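Local structure of nucleoside phosphorylase, putative (Trypanosoma brucei, 3BJE) at residues 166-171 / 277-282; 288-293 / 311-316. The protein catalyses the reversible phosphorolysis of uridine to uracil and ribose 1-phosphate, working as a homodimeric nucleoside phosphorylase. All coordinates share one frame; numbering follows the deposited sequence.

Interaction 1 of 2, residues 166-171 / 277-282; sequences HAIGMD and LKFNLS
His166 with Leu281 and Ile168 with Phe279 form a small, buried, mainly apolar packing contact between two strands of the phosphorylase fold, 161-169 and 279-281, that pack through side chains and are not bonded to each other edge to edge. The wide backbone spacing shows this: even the nearest alpha carbons, CA of His166 and CA of Phe279, are 10.5 Å apart, and the segments bury just 114 Å² between them. At one end, His166 and Leu281 reach out from opposite directions. One methyl, CD1 of Leu281, lies obliquely beside the imidazole, 3.7 Å from CE1 and 3.8 Å from ND1 of His166. Leu281 delivers that methyl with CG anti to its carbonyl carbon (chi1 -57°) and CD1 extended beyond it. The apolar neighbour does not leave ND1 of His166 without a polar partner, because Glu286 OE2 hydrogen-bonds to it, an interaction that should limit rotation of the ring. Farther along, the tip of Ile168 meets the far end of the Phe279 ring, with Ile168 CD1 4.3 Å from Phe279 CZ, again at an oblique approach. The case illustrates how strands that are not partners can be linked by a few long side chains that meet across the gap, with residues of neighbouring strands beside them. Helix 186-198 packs against the contact, Ile191 touching His166 and Ile194 touching Phe279, while Thr243 of strand 239-246, the parallel neighbour of strand 161-169, lies against His166, Ile168 and Phe279.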
# COMPACT_ATOMS: atom_id res chain seq x y z
N HIS A 166 -20.41 -4.95 -6.49
CA HIS A 166 -19.32 -5.90 -6.74
C HIS A 166 -17.98 -5.18 -6.83
O HIS A 166 -17.93 -3.97 -6.98
CB HIS A 166 -19.59 -6.71 -8.02
CG HIS A 166 -20.85 -7.51 -7.96
ND1 HIS A 166 -22.05 -7.04 -8.42
CD2 HIS A 166 -21.10 -8.75 -7.46
CE1 HIS A 166 -22.99 -7.95 -8.22
NE2 HIS A 166 -22.44 -9.01 -7.65
N ALA A 167 -16.91 -5.95 -6.69
CA ALA A 167 -15.56 -5.42 -6.77
C ALA A 167 -14.70 -6.31 -7.66
O ALA A 167 -14.83 -7.52 -7.65
CB ALA A 167 -14.94 -5.38 -5.39
N ILE A 168 -13.81 -5.66 -8.42
CA ILE A 168 -12.75 -6.34 -9.15
C ILE A 168 -11.43 -6.03 -8.47
O ILE A 168 -11.07 -4.86 -8.31
CB ILE A 168 -12.66 -5.85 -10.60
CG1 ILE A 168 -13.97 -6.10 -11.34
CG2 ILE A 168 -11.49 -6.54 -11.34
CD1 ILE A 168 -14.21 -5.12 -12.48
N GLY A 169 -10.72 -7.08 -8.05
CA GLY A 169 -9.37 -6.95 -7.51
C GLY A 169 -8.37 -7.03 -8.64
O GLY A 169 -8.09 -8.10 -9.15
N MET A 170 -7.84 -5.88 -9.03
CA MET A 170 -6.72 -5.83 -9.97
C MET A 170 -5.37 -5.95 -9.23
O MET A 170 -4.33 -6.16 -9.84
CB MET A 170 -6.76 -4.55 -10.79
CG MET A 170 -8.11 -4.31 -11.47
SD MET A 170 -8.15 -2.90 -12.59
CE MET A 170 -7.84 -1.56 -11.42
N ASP A 171 -5.42 -5.72 -7.92
CA ASP A 171 -4.33 -5.97 -7.02
C ASP A 171 -4.18 -7.49 -6.84
O ASP A 171 -4.96 -8.26 -7.43
CB ASP A 171 -4.67 -5.35 -5.68
CG ASP A 171 -5.92 -5.97 -5.07
OD1 ASP A 171 -7.05 -5.76 -5.60
OD2 ASP A 171 -5.76 -6.74 -4.09
N LEU A 277 -17.49 -1.90 -20.39
CA LEU A 277 -18.06 -3.15 -19.92
C LEU A 277 -19.49 -2.99 -19.41
O LEU A 277 -19.85 -1.97 -18.81
CB LEU A 277 -17.19 -3.79 -18.82
CG LEU A 277 -15.70 -3.99 -19.11
CD1 LEU A 277 -15.03 -4.68 -17.99
CD2 LEU A 277 -15.52 -4.79 -20.40
N LYS A 278 -20.28 -4.04 -19.66
CA LYS A 278 -21.59 -4.18 -19.11
C LYS A 278 -21.69 -5.60 -18.60
O LYS A 278 -21.41 -6.55 -19.33
CB LYS A 278 -22.65 -3.90 -20.18
CG LYS A 278 -22.67 -2.46 -20.63
CD LYS A 278 -23.78 -2.19 -21.64
CE LYS A 278 -23.91 -0.69 -21.89
NZ LYS A 278 -24.21 0.07 -20.63
N PHE A 279 -22.05 -5.75 -17.33
CA PHE A 279 -22.20 -7.06 -16.73
C PHE A 279 -23.67 -7.37 -16.65
O PHE A 279 -24.41 -6.66 -15.97
CB PHE A 279 -21.58 -7.07 -15.33
CG PHE A 279 -20.15 -6.57 -15.28
CD1 PHE A 279 -19.18 -7.15 -16.08
CD2 PHE A 279 -19.79 -5.53 -14.44
CE1 PHE A 279 -17.90 -6.71 -16.06
CE2 PHE A 279 -18.47 -5.08 -14.41
CZ PHE A 279 -17.52 -5.67 -15.22
N ASN A 280 -24.09 -8.42 -17.34
CA ASN A 280 -25.48 -8.89 -17.29
C ASN A 280 -25.62 -9.83 -16.10
O ASN A 280 -25.38 -11.03 -16.21
CB ASN A 280 -25.83 -9.58 -18.59
CG ASN A 280 -25.83 -8.62 -19.77
OD1 ASN A 280 -26.40 -7.53 -19.69
ND2 ASN A 280 -25.18 -9.02 -20.85
N LEU A 281 -25.98 -9.26 -14.96
CA LEU A 281 -25.98 -10.01 -13.71
C LEU A 281 -27.40 -10.38 -13.25
O LEU A 281 -28.40 -9.92 -13.82
CB LEU A 281 -25.22 -9.21 -12.64
CG LEU A 281 -23.79 -8.87 -13.05
CD1 LEU A 281 -23.06 -8.15 -11.91
CD2 LEU A 281 -23.02 -10.12 -13.43
N SER A 282 -27.47 -11.21 -12.21
CA SER A 282 -28.73 -11.83 -11.80
C SER A 282 -29.82 -10.81 -11.53
O SER A 282 -30.98 -11.05 -11.88
CB SER A 282 -28.54 -12.70 -10.55
OG SER A 282 -28.19 -11.92 -9.43

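Interaction 2 of 2, residues 288-293 / 311-316. With URA (uracil), chain D; R1P (1-O-phosphono-alpha-D-ribofuranose), chain C.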
# COMPACT_ATOMS: atom_id res chain seq x y z
N VAL A 288 -18.83 -0.72 -14.39
CA VAL A 288 -17.73 -0.27 -13.52
C VAL A 288 -17.89 1.21 -13.24
O VAL A 288 -17.67 2.05 -14.11
CB VAL A 288 -16.34 -0.54 -14.13
CG1 VAL A 288 -15.22 -0.05 -13.20
CG2 VAL A 288 -16.15 -2.02 -14.44
N THR A 289 -18.30 1.53 -12.01
CA THR A 289 -18.58 2.90 -11.62
C THR A 289 -17.36 3.66 -11.11
O THR A 289 -17.32 4.88 -11.15
CB THR A 289 -19.67 2.96 -10.52
OG1 THR A 289 -19.39 1.97 -9.52
CG2 THR A 289 -21.07 2.74 -11.14
N ASN A 290 -16.37 2.96 -10.55
CA ASN A 290 -15.25 3.66 -9.98
C ASN A 290 -13.99 2.83 -9.90
O ASN A 290 -14.05 1.61 -9.98
CB ASN A 290 -15.58 4.31 -8.62
CG ASN A 290 -15.96 3.31 -7.54
OD1 ASN A 290 -16.65 2.32 -7.78
ND2 ASN A 290 -15.54 3.60 -6.31
N ILE A 291 -12.87 3.52 -9.75
CA ILE A 291 -11.55 2.91 -9.60
C ILE A 291 -10.87 3.57 -8.40
O ILE A 291 -10.85 4.81 -8.30
CB ILE A 291 -10.65 3.16 -10.84
CG1 ILE A 291 -11.30 2.61 -12.10
CG2 ILE A 291 -9.24 2.57 -10.62
CD1 ILE A 291 -10.69 3.16 -13.40
N GLU A 292 -10.30 2.76 -7.52
CA GLU A 292 -9.59 3.26 -6.34
C GLU A 292 -8.60 2.18 -5.85
O GLU A 292 -8.23 1.26 -6.63
CB GLU A 292 -10.56 3.76 -5.26
CG GLU A 292 -11.74 2.83 -4.92
CD GLU A 292 -11.27 1.60 -4.19
OE1 GLU A 292 -11.15 1.69 -2.95
OE2 GLU A 292 -11.01 0.58 -4.87
N MET A 293 -8.15 2.26 -4.60
CA MET A 293 -7.02 1.43 -4.16
C MET A 293 -7.23 0.51 -2.95
O MET A 293 -6.28 -0.14 -2.52
CB MET A 293 -5.80 2.32 -3.91
CG MET A 293 -5.31 3.02 -5.17
SD MET A 293 -3.90 4.12 -4.94
CE MET A 293 -2.63 2.93 -4.41
N ALA A 311 -18.26 -0.06 0.75
CA ALA A 311 -17.48 1.13 0.44
C ALA A 311 -18.31 2.11 -0.36
O ALA A 311 -19.22 1.72 -1.11
CB ALA A 311 -16.22 0.73 -0.37
N ALA A 312 -18.01 3.39 -0.18
CA ALA A 312 -18.61 4.45 -0.97
C ALA A 312 -17.54 5.50 -1.11
O ALA A 312 -16.91 5.86 -0.13
CB ALA A 312 -19.85 5.03 -0.28
N CYS A 313 -17.33 6.00 -2.32
CA CYS A 313 -16.23 6.92 -2.57
C CYS A 313 -16.67 8.10 -3.40
O CYS A 313 -17.38 7.92 -4.37
CB CYS A 313 -15.09 6.21 -3.30
SG CYS A 313 -14.38 4.79 -2.43
N VAL A 314 -16.21 9.30 -3.02
CA VAL A 314 -16.50 10.50 -3.76
C VAL A 314 -15.66 10.53 -5.04
O VAL A 314 -14.44 10.35 -4.99
CB VAL A 314 -16.22 11.77 -2.88
CG1 VAL A 314 -16.48 13.07 -3.65
CG2 VAL A 314 -17.07 11.75 -1.61
N VAL A 315 -16.30 10.81 -6.17
CA VAL A 315 -15.61 10.83 -7.47
C VAL A 315 -14.84 12.14 -7.60
O VAL A 315 -15.44 13.19 -7.82
CB VAL A 315 -16.58 10.62 -8.65
CG1 VAL A 315 -15.88 10.71 -10.02
CG2 VAL A 315 -17.29 9.28 -8.51
N VAL A 316 -13.52 12.08 -7.44
CA VAL A 316 -12.67 13.27 -7.54
C VAL A 316 -11.87 13.35 -8.84
O VAL A 316 -11.22 14.36 -9.11
CB VAL A 316 -11.70 13.37 -6.35
CG1 VAL A 316 -12.46 13.41 -5.03
CG2 VAL A 316 -10.71 12.19 -6.37
N1 URA D . -8.22 7.79 -6.07
C2 URA D . -7.77 6.82 -6.91
O2 URA D . -7.26 5.74 -6.47
N3 URA D . -7.84 7.01 -8.22
C4 URA D . -8.34 8.14 -8.74
O4 URA D . -8.39 8.25 -9.97
C5 URA D . -8.79 9.14 -7.90
C6 URA D . -8.71 8.94 -6.54
C5 R1P C . -5.07 7.82 -3.68
O5 R1P C . -5.02 9.24 -3.89
C4 R1P C . -5.92 7.49 -2.47
O4 R1P C . -7.20 8.14 -2.53
C1 R1P C . -8.26 7.17 -2.50
C2 R1P C . -7.58 5.89 -3.01
O2 R1P C . -8.28 4.65 -2.77
C3 R1P C . -6.20 6.00 -2.36
O3 R1P C . -6.22 5.64 -0.97
O1 R1P C . -8.91 7.05 -1.19
P R1P C . -8.70 7.96 0.13
O1P R1P C . -7.24 7.63 0.45
O2P R1P C . -9.70 7.38 1.12
O3P R1P C . -8.89 9.40 -0.21
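Asn290 and Glu292 both set CG between the backbone N and the carbonyl carbon (chi1 62° and 47°), while Cys313 holds SG anti to its carbonyl carbon; these torsions bring the three side chains together between strands 284-292 and 308-318. Both are central strands of the nucleoside phosphorylase fold, but 284-292 pairs with 239-246 and 279-281, and 308-318 with 142-151 and 161-169, so they meet here through side chains alone. Asn290 ND2 packs 4.0 Å from Cys313 CB, and Glu292 CG lies 4.1 Å from Cys313 SG. Cys149 of strand 142-151 touches all three residues. The amide oxygen of Asn290 has two hydroxyl partners: Thr289 OG1 donates to OD1 over 3.3 Å, tilted away from the carbonyl plane, and Thr244 OG1 is the other; the amide nitrogen is also hydrogen-bonded elsewhere. The bend in the Glu292 chain turns its carboxylate toward a dense set of partners, with Arg145 NE forming a salt bridge to OE1, Glu294 N bonding the same oxygen and Thr246 OG1 bonding OE2. Such a grip should fix the rotation of the carboxylate beside the bound sugar. Just past the end of strand 284-292 the chain reaches the pocket: Met293 N donates to O2 of ribose 1-phosphate at 3.0 Å with an N-H...O angle of 144°, and Glu292 CA comes within 3.4 Å of uracil O2. Strand 308-318 contributes to the base site as well, where Val316 CG2 rests 3.8 Å from C6 of uracil.

Overall arrangement
Followed from the N terminus, the chain first lays down strand 161-169, and interaction 1 closes a long loop of 105 intervening residues when strand 279-281 arrives. A short turn leads into strand 284-292, which runs antiparallel to strand 279-281 and where interaction 2 opens; it closes 17 residues later, after helix 295-305, on strand 308-318. The two loops are thus in series, neither nested nor crossed. In space they are joined, since Val288 CG2 packs 3.8 Å from Phe279 CE2, and strand 308-318 returns to pair antiparallel with strand 161-169. Interaction 1 joins strands 161-169 and 279-281 beside helix 186-198, whereas interaction 2 joins strands 284-292 and 308-318 beside the uracil and sugar phosphate.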